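Local coordinates for glucocorticoid modulatory element-binding protein 1 (Homo sapiens, PDB 1OQJ) that binds glucocorticoid modulatory elements in gene promoters through its SAND domain, raising sensitivity to low glucocorticoid levels, and serves as an essential auxiliary factor in parvovirus replication, at residues P11-A19 / H47-S55. Numbering follows the deposited sequence.
Sequences PITCGESKA and HFVHLAGKS
A single water bridges Ser17 and Ala52: its O donates to Ala52 O at 3.0 Å, accepts from Glu16 N, and is hydrogen-bonded to Ser17 OG at 2.9 Å. It sits where two turns of the SAND domain meet, the type II' beta turn from Cys14 to Ser17 that joins strands 9-14 and 17-22, and the Schellman motif at Gly53, at the C-terminal end of the helix that carries Phe48. No direct hydrogen bond joins the two segments; the rest is mostly van der Waals contact around the Phe48 ring. With CG anti to the backbone N (chi1 173°), that ring extends from the helix to the hairpin. Ala19 CB lies over one ring face, 3.8 Å from the centroid, as a CH-pi contact, while Ser17 O meets the rim near the ring plane. Cys14 CB approaches Phe48 CE2 obliquely at 3.5 Å, and Ile12 CD1 comes to the same ring carbon. Phe38 of strand 36-38 packs edge-to-face with Phe48. Past the ring, Cys14 SG touches Ala52 CB at 3.5 Å. Lys54, a DNA-binding residue, follows the helix end; its chain bends at chi2 (-67°), with CG 3.6 Å from Cys14 SG and CE against Gly15 CA.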
loop_
_atom_site.group_PDB
_atom_site.type_symbol
_atom_site.label_atom_id
_atom_site.label_comp_id
_atom_site.label_asym_id
_atom_site.label_seq_id
_atom_site.Cartn_x
_atom_site.Cartn_y
_atom_site.Cartn_z
ATOM N N PRO A 11 -7.337 4.376 -5.277
ATOM C CA PRO A 11 -6.351 5.275 -5.875
ATOM C C PRO A 11 -5.460 5.765 -4.734
ATOM O O PRO A 11 -5.962 6.187 -3.685
ATOM C CB PRO A 11 -7.215 6.389 -6.466
ATOM C CG PRO A 11 -8.364 6.462 -5.498
ATOM C CD PRO A 11 -8.674 4.996 -5.245
ATOM N N ILE A 12 -4.145 5.687 -4.924
ATOM C CA ILE A 12 -3.209 6.130 -3.894
ATOM C C ILE A 12 -2.178 7.082 -4.480
ATOM O O ILE A 12 -2.063 7.221 -5.700
ATOM C CB ILE A 12 -2.458 4.939 -3.245
ATOM C CG1 ILE A 12 -1.659 4.171 -4.304
ATOM C CG2 ILE A 12 -3.457 4.023 -2.533
ATOM C CD1 ILE A 12 -0.765 3.073 -3.734
ATOM N N THR A 13 -1.438 7.748 -3.600
ATOM C CA THR A 13 -0.398 8.671 -4.025
ATOM C C THR A 13 0.795 8.577 -3.089
ATOM O O THR A 13 0.718 8.000 -2.003
ATOM C CB THR A 13 -0.871 10.141 -3.998
ATOM O OG1 THR A 13 -1.141 10.533 -2.643
ATOM C CG2 THR A 13 -2.125 10.319 -4.838
ATOM N N CYS A 14 1.909 9.129 -3.545
ATOM C CA CYS A 14 3.127 9.201 -2.756
ATOM C C CYS A 14 3.854 10.364 -3.393
ATOM O O CYS A 14 4.213 10.307 -4.566
ATOM C CB CYS A 14 3.969 7.933 -2.859
ATOM S SG CYS A 14 5.425 8.027 -1.782
ATOM N N GLY A 15 4.052 11.428 -2.624
ATOM C CA GLY A 15 4.696 12.596 -3.184
ATOM C C GLY A 15 3.764 13.100 -4.269
ATOM O O GLY A 15 2.576 13.306 -4.019
ATOM N N GLU A 16 4.280 13.275 -5.480
ATOM C CA GLU A 16 3.457 13.749 -6.584
ATOM C C GLU A 16 3.165 12.629 -7.578
ATOM O O GLU A 16 2.770 12.883 -8.716
ATOM C CB GLU A 16 4.153 14.920 -7.286
ATOM C CG GLU A 16 4.375 16.111 -6.363
ATOM C CD GLU A 16 5.027 17.295 -7.052
ATOM O OE1 GLU A 16 5.332 18.286 -6.357
ATOM O OE2 GLU A 16 5.231 17.237 -8.281
ATOM N N SER A 17 3.352 11.390 -7.131
ATOM C CA SER A 17 3.113 10.216 -7.965
ATOM C C SER A 17 1.775 9.553 -7.641
ATOM O O SER A 17 1.371 9.486 -6.477
ATOM C CB SER A 17 4.240 9.195 -7.778
ATOM O OG SER A 17 5.487 9.719 -8.210
ATOM N N LYS A 18 1.097 9.064 -8.678
ATOM C CA LYS A 18 -0.195 8.397 -8.524
ATOM C C LYS A 18 -0.095 6.932 -8.926
ATOM O O LYS A 18 0.604 6.583 -9.878
ATOM C CB LYS A 18 -1.259 9.071 -9.396
ATOM C CG LYS A 18 -1.590 10.501 -8.996
ATOM C CD LYS A 18 -2.737 11.067 -9.825
ATOM C CE LYS A 18 -2.338 11.295 -11.271
ATOM N NZ LYS A 18 -3.463 11.874 -12.062
ATOM N N ALA A 19 -0.809 6.080 -8.203
ATOM C CA ALA A 19 -0.813 4.656 -8.495
ATOM C C ALA A 19 -2.128 4.061 -8.021
ATOM O O ALA A 19 -2.987 4.774 -7.492
ATOM C CB ALA A 19 0.361 3.972 -7.808
ATOM N N HIS A 47 8.842 -0.312 -3.514
ATOM C CA HIS A 47 9.348 0.215 -4.776
ATOM C C HIS A 47 8.588 1.456 -5.222
ATOM O O HIS A 47 9.193 2.408 -5.720
ATOM C CB HIS A 47 9.314 -0.868 -5.854
ATOM C CG HIS A 47 10.364 -1.918 -5.667
ATOM N ND1 HIS A 47 10.391 -3.088 -6.393
ATOM C CD2 HIS A 47 11.436 -1.966 -4.838
ATOM C CE1 HIS A 47 11.433 -3.812 -6.020
ATOM N NE2 HIS A 47 12.083 -3.154 -5.078
ATOM N N PHE A 48 7.271 1.460 -5.043
ATOM C CA PHE A 48 6.488 2.628 -5.417
ATOM C C PHE A 48 6.991 3.841 -4.634
ATOM O O PHE A 48 7.239 4.904 -5.203
ATOM C CB PHE A 48 5.007 2.392 -5.110
ATOM C CG PHE A 48 4.144 3.603 -5.316
ATOM C CD1 PHE A 48 4.172 4.296 -6.525
ATOM C CD2 PHE A 48 3.300 4.054 -4.302
ATOM C CE1 PHE A 48 3.372 5.423 -6.729
ATOM C CE2 PHE A 48 2.493 5.179 -4.491
ATOM C CZ PHE A 48 2.532 5.864 -5.708
ATOM N N VAL A 49 7.146 3.670 -3.325
ATOM C CA VAL A 49 7.620 4.745 -2.465
ATOM C C VAL A 49 9.003 5.232 -2.894
ATOM O O VAL A 49 9.275 6.435 -2.889
ATOM C CB VAL A 49 7.654 4.284 -0.988
ATOM C CG1 VAL A 49 8.372 5.318 -0.121
ATOM C CG2 VAL A 49 6.230 4.082 -0.485
ATOM N N HIS A 50 9.871 4.303 -3.281
ATOM C CA HIS A 50 11.205 4.687 -3.707
ATOM C C HIS A 50 11.162 5.520 -4.978
ATOM O O HIS A 50 11.807 6.565 -5.067
ATOM C CB HIS A 50 12.079 3.469 -3.960
ATOM C CG HIS A 50 13.492 3.829 -4.282
ATOM N ND1 HIS A 50 14.394 4.215 -3.314
ATOM C CD2 HIS A 50 14.130 3.968 -5.468
ATOM C CE1 HIS A 50 15.525 4.580 -3.890
ATOM N NE2 HIS A 50 15.392 4.440 -5.198
ATOM N N LEU A 51 10.407 5.043 -5.963
ATOM C CA LEU A 51 10.289 5.744 -7.235
ATOM C C LEU A 51 9.622 7.103 -7.071
ATOM O O LEU A 51 9.888 8.031 -7.841
ATOM C CB LEU A 51 9.505 4.887 -8.236
ATOM C CG LEU A 51 10.202 3.588 -8.648
ATOM C CD1 LEU A 51 9.286 2.764 -9.539
ATOM C CD2 LEU A 51 11.503 3.918 -9.378
ATOM N N ALA A 52 8.756 7.218 -6.066
ATOM C CA ALA A 52 8.056 8.465 -5.788
ATOM C C ALA A 52 8.964 9.414 -5.005
ATOM O O ALA A 52 8.608 10.570 -4.774
ATOM C CB ALA A 52 6.777 8.186 -5.002
ATOM N N GLY A 53 10.123 8.906 -4.589
ATOM C CA GLY A 53 11.094 9.717 -3.873
ATOM C C GLY A 53 10.957 9.883 -2.373
ATOM O O GLY A 53 11.509 10.834 -1.812
ATOM N N LYS A 54 10.263 8.966 -1.705
ATOM C CA LYS A 54 10.076 9.075 -0.258
ATOM C C LYS A 54 10.705 7.955 0.578
ATOM O O LYS A 54 10.277 7.716 1.708
ATOM C CB LYS A 54 8.581 9.157 0.062
ATOM C CG LYS A 54 7.865 10.347 -0.555
ATOM C CD LYS A 54 8.349 11.656 0.039
ATOM C CE LYS A 54 7.559 12.833 -0.512
ATOM N NZ LYS A 54 7.979 14.119 0.112
ATOM N N SER A 55 11.714 7.275 0.040
ATOM C CA SER A 55 12.373 6.195 0.772
ATOM C C SER A 55 13.086 6.663 2.039
ATOM O O SER A 55 13.274 5.882 2.971
ATOM C CB SER A 55 13.387 5.472 -0.122
ATOM O OG SER A 55 12.750 4.634 -1.070
HETATM O O HOH W 1 6.648 11.816 -6.597
#